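Side-chain contacts in 3-keto-5-aminohexanoate cleavage enzyme (Burkholderia xenovorans LB400, PDB 3E49), which probably catalyses the zinc-dependent cleavage of a beta-keto acid such as 3-keto-5-aminohexanoate: residues Arg219-Asp222 with Asp228-Trp231; Ser177-Leu182 with Ala215-Thr220; Pro242-Gly247 with Ala252-Gly257; Gly205-Gly208 with Glu212-Ala215. All blocks are in the same frame, centred on the assembly; numbering follows the deposited sequence. Where two conformers were deposited one is given.

Contact 1 (Arg219-Asp222 with Asp228-Trp231); sequences RTAD and DYVW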
# COMPACT_ATOMS: atom_id res chain seq x y z
N ARG A 219 7.24 -1.61 4.48
CA ARG A 219 6.15 -1.45 5.43
C ARG A 219 6.12 -2.60 6.42
O ARG A 219 5.90 -2.39 7.64
CB ARG A 219 4.86 -1.47 4.52
CG ARG A 219 3.55 -1.34 5.04
CD ARG A 219 2.62 -1.68 3.87
NE ARG A 219 2.74 -0.72 2.78
CZ ARG A 219 2.55 -1.02 1.49
NH1 ARG A 219 2.32 -2.26 1.12
NH2 ARG A 219 2.67 -0.09 0.56
N THR A 220 6.41 -3.81 5.94
CA THR A 220 6.34 -5.02 6.76
C THR A 220 7.46 -4.94 7.76
O THR A 220 7.22 -5.14 8.94
CB THR A 220 6.52 -6.22 5.97
OG1 THR A 220 5.39 -6.27 5.03
CG2 THR A 220 6.47 -7.51 6.82
N ALA A 221 8.62 -4.71 7.20
CA ALA A 221 9.86 -4.61 8.07
C ALA A 221 9.68 -3.49 9.07
O ALA A 221 10.02 -3.67 10.28
CB ALA A 221 11.06 -4.40 7.20
N ASP A 222 9.22 -2.32 8.63
CA ASP A 222 9.04 -1.21 9.58
C ASP A 222 8.13 -1.62 10.74
O ASP A 222 8.40 -1.33 11.91
CB ASP A 222 8.42 0.02 8.92
CG ASP A 222 9.39 0.79 8.06
OD1 ASP A 222 10.60 0.54 8.14
OD2 ASP A 222 8.93 1.66 7.28
N ASP A 228 14.89 -1.09 14.79
CA ASP A 228 15.92 -2.11 15.03
C ASP A 228 16.49 -2.81 13.81
O ASP A 228 17.16 -3.80 13.96
CB ASP A 228 15.38 -3.18 15.97
CG ASP A 228 15.24 -2.69 17.39
OD1 ASP A 228 15.63 -1.54 17.65
OD2 ASP A 228 14.75 -3.47 18.24
N TYR A 229 16.19 -2.34 12.61
CA TYR A 229 16.73 -2.98 11.44
C TYR A 229 17.36 -1.96 10.52
O TYR A 229 17.03 -0.76 10.60
CB TYR A 229 15.67 -3.81 10.72
CG TYR A 229 14.77 -3.08 9.75
CD1 TYR A 229 13.76 -2.24 10.21
CD2 TYR A 229 14.90 -3.26 8.38
CE1 TYR A 229 12.93 -1.57 9.32
CE2 TYR A 229 14.08 -2.61 7.50
CZ TYR A 229 13.09 -1.77 7.97
OH TYR A 229 12.28 -1.13 7.08
N VAL A 230 18.33 -2.41 9.73
CA VAL A 230 19.01 -1.62 8.72
C VAL A 230 18.63 -2.26 7.38
O VAL A 230 18.84 -3.45 7.15
CB VAL A 230 20.50 -1.66 8.93
CG1 VAL A 230 21.23 -0.85 7.83
CG2 VAL A 230 20.80 -1.09 10.33
N TRP A 231 18.08 -1.46 6.50
CA TRP A 231 17.51 -1.96 5.26
C TRP A 231 18.42 -1.82 4.06
O TRP A 231 18.99 -0.75 3.82
CB TRP A 231 16.24 -1.18 5.02
CG TRP A 231 15.46 -1.61 3.82
CD1 TRP A 231 15.38 -2.88 3.31
CD2 TRP A 231 14.55 -0.81 3.08
NE1 TRP A 231 14.49 -2.89 2.25
CE2 TRP A 231 13.98 -1.63 2.09
CE3 TRP A 231 14.16 0.54 3.13
CZ2 TRP A 231 13.05 -1.15 1.16
CZ3 TRP A 231 13.25 1.02 2.18
CH2 TRP A 231 12.71 0.17 1.22
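The phenol ring of Tyr229 lies with one face against the methyl group of Ala221. Ala221 CB sits not over the middle of the ring but over its outer end, 3.4 Å from Tyr229 CZ, with CE2 and the hydroxyl oxygen hardly farther away. The ring gets there because its CG stands between the backbone N and the carbonyl carbon (chi1 84°), a crowded rotamer that sends the aromatic group from the start of the strand across to the helix.

The hydroxyl group finds its partner one residue further along the helix. Tyr229 OH donates to Asp222 OD1 over 2.6 Å, a short bond. OD1 lies at the edge of the phenol, in the ring plane, but the hydroxyl comes to the carboxylate from above, 43° out of its plane, and the two flat groups are turned 56° from each other. Asp222 CB points away from the strand, yet its CG, placed beside the backbone N, brings the carboxylate back to the phenol. Its other oxygen, OD2, forms a salt bridge with Arg218, so both ends of the carboxylate are gripped and its rotation is probably well fixed. Tyr229 also packs on Arg218, and its backbone carbonyl makes a weak hydrogen bond to a bound 2-ethoxyethanol, probably from the crystallisation liquor.

The last turn of helix 211-225 is thus pinned, by one methyl and one carboxylate, to the first residue of the strand it leads into, at the return of a beta-alpha-beta crossover (strands 195-201 and 229-235) in a TIM barrel.

Contact 2 (Ser177-Leu182 with Ala215-Thr220); sequences SHLYNL and AHMRRT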
# COMPACT_ATOMS: atom_id res chain seq x y z
N SER A 177 7.13 -13.53 3.69
CA SER A 177 7.23 -14.65 4.63
C SER A 177 8.58 -14.65 5.30
O SER A 177 8.67 -15.00 6.48
CB SER A 177 6.98 -15.99 3.96
OG SER A 177 7.92 -16.22 2.96
N HIS A 178 9.61 -14.20 4.58
CA HIS A 178 10.99 -14.16 5.16
C HIS A 178 11.16 -13.16 6.28
O HIS A 178 11.96 -13.41 7.23
CB HIS A 178 12.01 -13.93 4.07
CG HIS A 178 12.20 -15.12 3.16
ND1 HIS A 178 13.24 -15.22 2.27
CD2 HIS A 178 11.48 -16.26 3.02
CE1 HIS A 178 13.16 -16.36 1.63
NE2 HIS A 178 12.09 -17.01 2.06
N LEU A 179 10.49 -12.01 6.16
CA LEU A 179 10.50 -10.99 7.20
C LEU A 179 9.77 -11.51 8.41
O LEU A 179 10.19 -11.32 9.54
CB LEU A 179 9.88 -9.69 6.71
CG LEU A 179 10.57 -9.00 5.54
CD1 LEU A 179 9.65 -7.81 5.08
CD2 LEU A 179 12.01 -8.56 5.92
N TYR A 180 8.64 -12.17 8.18
CA TYR A 180 7.92 -12.80 9.28
C TYR A 180 8.73 -13.94 9.92
O TYR A 180 8.71 -14.13 11.14
CB TYR A 180 6.58 -13.28 8.81
CG TYR A 180 5.53 -12.20 8.78
CD1 TYR A 180 4.92 -11.76 9.96
CD2 TYR A 180 5.05 -11.68 7.56
CE1 TYR A 180 3.91 -10.79 9.94
CE2 TYR A 180 4.04 -10.73 7.54
CZ TYR A 180 3.46 -10.31 8.73
OH TYR A 180 2.46 -9.38 8.67
N ASN A 181 9.48 -14.67 9.10
CA ASN A 181 10.29 -15.77 9.66
C ASN A 181 11.38 -15.14 10.54
O ASN A 181 11.61 -15.62 11.64
CB ASN A 181 10.93 -16.63 8.58
CG ASN A 181 9.95 -17.44 7.80
OD1 ASN A 181 8.82 -17.62 8.21
ND2 ASN A 181 10.41 -18.01 6.70
N LEU A 182 11.98 -14.02 10.10
CA LEU A 182 12.99 -13.34 10.91
C LEU A 182 12.36 -12.85 12.20
O LEU A 182 12.98 -12.97 13.26
CB LEU A 182 13.65 -12.17 10.17
CG LEU A 182 14.72 -11.31 10.85
CD1 LEU A 182 15.88 -12.13 11.34
CD2 LEU A 182 15.17 -10.21 9.87
N ALA A 215 7.69 -1.37 -1.66
CA ALA A 215 6.97 -0.61 -0.60
C ALA A 215 6.43 -1.58 0.44
O ALA A 215 6.43 -1.32 1.63
CB ALA A 215 5.80 0.26 -1.19
N HIS A 216 5.91 -2.72 0.02
CA HIS A 216 5.38 -3.65 1.02
C HIS A 216 6.46 -4.31 1.88
O HIS A 216 6.27 -4.49 3.09
CB HIS A 216 4.49 -4.68 0.40
CG HIS A 216 3.72 -5.47 1.39
ND1 HIS A 216 2.74 -4.92 2.18
CD2 HIS A 216 3.79 -6.79 1.72
CE1 HIS A 216 2.22 -5.86 2.94
NE2 HIS A 216 2.80 -7.00 2.67
N MSE A 217 7.59 -4.62 1.30
CA MSE A 217 8.65 -5.16 2.09
C MSE A 217 9.08 -4.14 3.15
O MSE A 217 9.27 -4.51 4.30
CB MSE A 217 9.82 -5.55 1.18
CG MSE A 217 9.56 -6.77 0.26
SE MSE A 217 9.14 -8.39 1.14
CE MSE A 217 10.91 -8.71 2.00
N ARG A 218 9.19 -2.85 2.78
CA ARG A 218 9.56 -1.84 3.79
C ARG A 218 8.51 -1.68 4.88
O ARG A 218 8.80 -1.56 6.05
CB ARG A 218 9.76 -0.48 3.15
CG ARG A 218 10.28 0.50 4.19
CD ARG A 218 10.04 1.91 3.79
NE ARG A 218 10.52 2.73 4.89
CZ ARG A 218 10.72 4.04 4.86
NH1 ARG A 218 10.51 4.73 3.77
NH2 ARG A 218 11.19 4.64 5.94
N ARG A 219 7.24 -1.61 4.48
CA ARG A 219 6.15 -1.45 5.43
C ARG A 219 6.12 -2.60 6.42
O ARG A 219 5.90 -2.39 7.64
CB ARG A 219 4.86 -1.47 4.52
CG ARG A 219 3.55 -1.34 5.04
CD ARG A 219 2.62 -1.68 3.87
NE ARG A 219 2.74 -0.72 2.78
CZ ARG A 219 2.55 -1.02 1.49
NH1 ARG A 219 2.32 -2.26 1.12
NH2 ARG A 219 2.67 -0.09 0.56
N THR A 220 6.41 -3.81 5.94
CA THR A 220 6.34 -5.02 6.76
C THR A 220 7.46 -4.94 7.76
O THR A 220 7.22 -5.14 8.94
CB THR A 220 6.52 -6.22 5.97
OG1 THR A 220 5.39 -6.27 5.03
CG2 THR A 220 6.47 -7.51 6.82
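This is helix-on-helix packing in the outer layer of the fold, with Leu179 of helix 176-187 set against Met217 and Thr220 of helix 211-225. The axes of segments 177-182 and 215-220 run nearly parallel, crossing at -15° and 10.3 Å apart at their closest. Leu179 CD1 does most of the touching. It lies 3.6 Å from Thr220 CB and 3.4 Å from the backbone O of Met217, fitting between the two residues. Met217, a selenomethionine here, bends back at chi2 and chi3 (-60° and -67°), and this curl carries its CE to 3.4 Å from Leu179 CD1, tighter than usual for two carbons.

The pair are successive helices of the outer layer of a TIM barrel, flanking strand 195-201, and Leu179 and Met217 both also reach Cys173 on strand 168-173. Thr220 turns its methyl to the other helix: CG2 lies 3.6 Å from Leu179 CD1 and, more loosely, 4.1 Å from Tyr180 CE2, the tyrosine crossing it at about a right angle. Its hydroxyl stays at home, OG1 donating to His216 O over 2.8 Å. Thr220 N binds the same oxygen from the opposite face of the carbonyl plane. The phenol of Tyr180 continues to the subunit interface, where its OH is hydrogen-bonded to Asp213 of the second subunit.

Contact 3 (Pro242-Gly247 with Ala252-Gly257); sequences PLASIG and ANVRVG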
# COMPACT_ATOMS: atom_id res chain seq x y z
N PRO A 242 17.31 0.67 -10.61
CA PRO A 242 16.06 1.32 -10.23
C PRO A 242 15.57 1.04 -8.82
O PRO A 242 15.11 1.94 -8.11
CB PRO A 242 15.04 0.74 -11.25
CG PRO A 242 15.87 0.39 -12.45
CD PRO A 242 17.21 -0.08 -11.86
N LEU A 243 15.60 -0.22 -8.40
CA LEU A 243 15.11 -0.55 -7.07
C LEU A 243 16.06 -0.00 -6.00
O LEU A 243 15.63 0.52 -4.99
CB LEU A 243 14.86 -2.08 -6.93
CG LEU A 243 13.67 -2.65 -7.77
CD1 LEU A 243 13.52 -4.17 -7.50
CD2 LEU A 243 12.37 -1.91 -7.40
N ALA A 244 17.36 -0.08 -6.24
CA ALA A 244 18.32 0.47 -5.27
C ALA A 244 18.09 1.99 -5.13
O ALA A 244 18.22 2.55 -4.05
CB ALA A 244 19.71 0.24 -5.77
N SER A 245 17.78 2.63 -6.24
CA SER A 245 17.51 4.07 -6.30
C SER A 245 16.27 4.39 -5.44
O SER A 245 16.28 5.33 -4.62
CB SER A 245 17.30 4.50 -7.74
OG SER A 245 18.50 4.41 -8.48
N ILE A 246 15.20 3.63 -5.65
CA ILE A 246 13.99 3.83 -4.86
C ILE A 246 14.30 3.73 -3.33
O ILE A 246 13.85 4.56 -2.57
CB ILE A 246 12.86 2.90 -5.32
CG1 ILE A 246 12.46 3.31 -6.72
CG2 ILE A 246 11.63 2.91 -4.33
CD1 ILE A 246 11.44 2.33 -7.36
N GLY A 247 15.08 2.72 -2.92
CA GLY A 247 15.45 2.55 -1.55
C GLY A 247 16.36 3.65 -1.07
O GLY A 247 16.10 4.23 0.01
N ALA A 252 17.29 4.03 2.58
CA ALA A 252 17.83 2.68 2.61
C ALA A 252 19.29 2.60 2.11
O ALA A 252 19.84 3.56 1.54
CB ALA A 252 16.99 1.76 1.75
N ASN A 253 19.86 1.41 2.30
CA ASN A 253 21.18 1.08 1.85
C ASN A 253 21.05 0.27 0.59
O ASN A 253 19.95 -0.13 0.24
CB ASN A 253 21.90 0.37 2.97
CG ASN A 253 21.97 1.25 4.18
OD1 ASN A 253 22.68 2.26 4.17
ND2 ASN A 253 21.19 0.92 5.20
N VAL A 254 22.15 0.05 -0.12
CA VAL A 254 22.04 -0.55 -1.47
C VAL A 254 23.00 -1.72 -1.73
O VAL A 254 24.11 -1.74 -1.24
CB VAL A 254 22.28 0.54 -2.52
CG1 VAL A 254 21.23 1.67 -2.37
CG2 VAL A 254 23.73 1.13 -2.41
N ARG A 255 22.60 -2.64 -2.59
CA ARG A 255 23.44 -3.77 -2.97
C ARG A 255 23.54 -3.83 -4.46
O ARG A 255 22.53 -3.76 -5.15
CB ARG A 255 22.95 -5.10 -2.42
CG ARG A 255 23.71 -6.29 -2.91
CD ARG A 255 23.42 -7.50 -2.12
NE ARG A 255 23.79 -8.70 -2.86
CZ ARG A 255 23.72 -9.93 -2.40
NH1 ARG A 255 23.42 -10.18 -1.14
NH2 ARG A 255 23.99 -10.92 -3.21
N VAL A 256 24.78 -3.91 -4.93
CA VAL A 256 25.08 -4.06 -6.35
C VAL A 256 26.02 -5.28 -6.52
O VAL A 256 26.33 -5.96 -5.55
CB VAL A 256 25.63 -2.77 -6.99
CG1 VAL A 256 24.59 -1.62 -6.87
CG2 VAL A 256 26.97 -2.33 -6.37
N GLY A 257 26.45 -5.54 -7.74
CA GLY A 257 27.38 -6.64 -8.02
C GLY A 257 27.01 -7.59 -9.13
O GLY A 257 25.84 -7.81 -9.39
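The flat group at the heart of this contact is the carbonyl of Gly247, and Ala252 N comes to it from above, 47° out of the carbonyl plane and not along a lone pair. The bond is still a good one in length: Ala252 N donates to Gly247 O over 2.8 Å, with an N-H...O angle of 153° and a C=O...N angle of 131°. Ala252 CB presses on the same oxygen at 3.1 Å, which makes this a tight corner. Backbones come close here, the CA atoms of Gly247 and Ala252 being 4.8 Å apart, and the absence of a side chain on Gly247 probably helps, since a CB there would crowd Ala252 CB.

One turn earlier in the helix the side-chain contact is apolar. Ala244 CB and Val254 CB point at each other's segments, and Val254 CG1, standing beside its own backbone N, meets Ala244 CB at 4.0 Å. The same methyl lies 3.6 Å from the carbonyl oxygen Ala244 O. The small residues Ala244 and Gly247 probably let the helix lie close to the strand. Ile280 of helix 273-286 also covers Ala244, while Val254 packs on Ile10 of the first strand. Arg255, whose side chain leads away from the helix, forms salt bridges with Glu170 and Asp260.

Helix 240-248 and strand 253-256 are the second half of a beta-alpha-beta unit begun by strand 229-235. Since strand 253-256 pairs in parallel with both 229-235 and 10-13, the helix here packs on the strand that closes the TIM barrel.

Contact 4 (Gly205-Gly208 with Glu212-Ala215); sequences GGIG and EDLA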
# COMPACT_ATOMS: atom_id res chain seq x y z
N GLY A 205 10.69 -17.42 -8.01
CA GLY A 205 10.67 -18.19 -6.77
C GLY A 205 10.64 -17.26 -5.56
O GLY A 205 10.32 -17.67 -4.46
N GLY A 206 10.99 -15.99 -5.77
CA GLY A 206 10.90 -14.94 -4.75
C GLY A 206 9.90 -13.87 -5.17
O GLY A 206 9.12 -14.05 -6.14
N ILE A 207 9.86 -12.77 -4.42
CA ILE A 207 8.96 -11.65 -4.76
C ILE A 207 9.47 -10.94 -6.03
O ILE A 207 10.68 -11.00 -6.35
CB ILE A 207 8.88 -10.64 -3.59
CG1 ILE A 207 7.66 -9.74 -3.74
CG2 ILE A 207 10.12 -9.83 -3.55
CD1 ILE A 207 7.45 -8.86 -2.52
N GLY A 208 8.56 -10.37 -6.83
CA GLY A 208 8.96 -9.68 -8.03
C GLY A 208 9.58 -8.32 -7.78
O GLY A 208 9.78 -7.90 -6.62
N GLU A 212 5.59 -1.58 -5.88
CA GLU A 212 4.69 -2.03 -4.81
C GLU A 212 5.27 -3.16 -3.97
O GLU A 212 4.98 -3.23 -2.78
CB GLU A 212 3.36 -2.57 -5.40
CG GLU A 212 2.50 -1.54 -6.10
CD GLU A 212 1.69 -0.63 -5.20
OE1 GLU A 212 1.90 -0.62 -3.96
OE2 GLU A 212 0.79 0.06 -5.74
N ASP A 213 6.03 -4.05 -4.59
CA ASP A 213 6.61 -5.17 -3.92
C ASP A 213 7.61 -4.58 -2.93
O ASP A 213 7.62 -4.94 -1.74
CB ASP A 213 7.31 -6.14 -4.91
CG ASP A 213 6.35 -6.87 -5.80
OD1 ASP A 213 5.25 -7.17 -5.34
OD2 ASP A 213 6.77 -7.23 -6.92
N LEU A 214 8.38 -3.60 -3.41
CA LEU A 214 9.37 -2.92 -2.56
C LEU A 214 8.72 -2.16 -1.39
O LEU A 214 9.21 -2.27 -0.23
CB LEU A 214 10.27 -2.03 -3.42
CG LEU A 214 11.38 -1.20 -2.74
CD1 LEU A 214 12.50 -0.88 -3.75
CD2 LEU A 214 10.75 0.08 -2.07
N ALA A 215 7.69 -1.37 -1.66
CA ALA A 215 6.97 -0.61 -0.60
C ALA A 215 6.43 -1.58 0.44
O ALA A 215 6.43 -1.32 1.63
CB ALA A 215 5.80 0.26 -1.19
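Ile207 and Asp213 lie alongside one another, running in opposing senses, the isoleucine coming from the loop and the aspartate from the first turn of the helix. A trans first torsion (chi1 -162°) swings CG1 away from the backbone N, and Ile207 extends its chain beside the aspartate, so that CD1 touches Asp213 CB at 3.6 Å while CG1 lies 3.8 Å from Asp213 CG. The aliphatic branch therefore covers the CB methylene of an acid.

The carboxylate end runs back over Gly208. Asp213 OD2 stands 3.1 Å from Gly208 O; both are acceptors, so this is a close approach and not a bond. It is equally near to the carbonyl carbon, Gly208 C. What holds OD2 there comes from elsewhere: His210 N donates to it, tying the helix start to the loop, and Tyr180 OH of the second subunit is its partner across the interface. These two bonds probably offset the unfavourable oxygen pair.

Around this turn, Ile207 packs on Phe201 at the end of strand 195-201 and bonds through its backbone to Tyr174, with Thr176 of the second subunit against it. Leu214, pointing elsewhere, fits helix 211-225 onto Leu243 and Ile246 of helix 240-248.

Following the chain, contact 2 opens first, at helix 176-187, and closes only at residues 215-220, spanning strand 195-201 and the loop after it. Contact 4 lies within that span: it closes the short turn into helix 211-225 and ends at Ala215, where the second segment of contact 2 begins. Contact 1 starts on Arg219 and Thr220, the last residues of contact 2, and closes the turn from that helix to strand 229-235. Contact 3 follows in series, closing the turn between helix 240-248 and strand 253-256. Helix 211-225 thus serves three contacts, and Trp231, packing on Leu214, Arg218 and Ala252, bridges them to contact 3, while its backbone pairs with Asn253 of the adjacent strand.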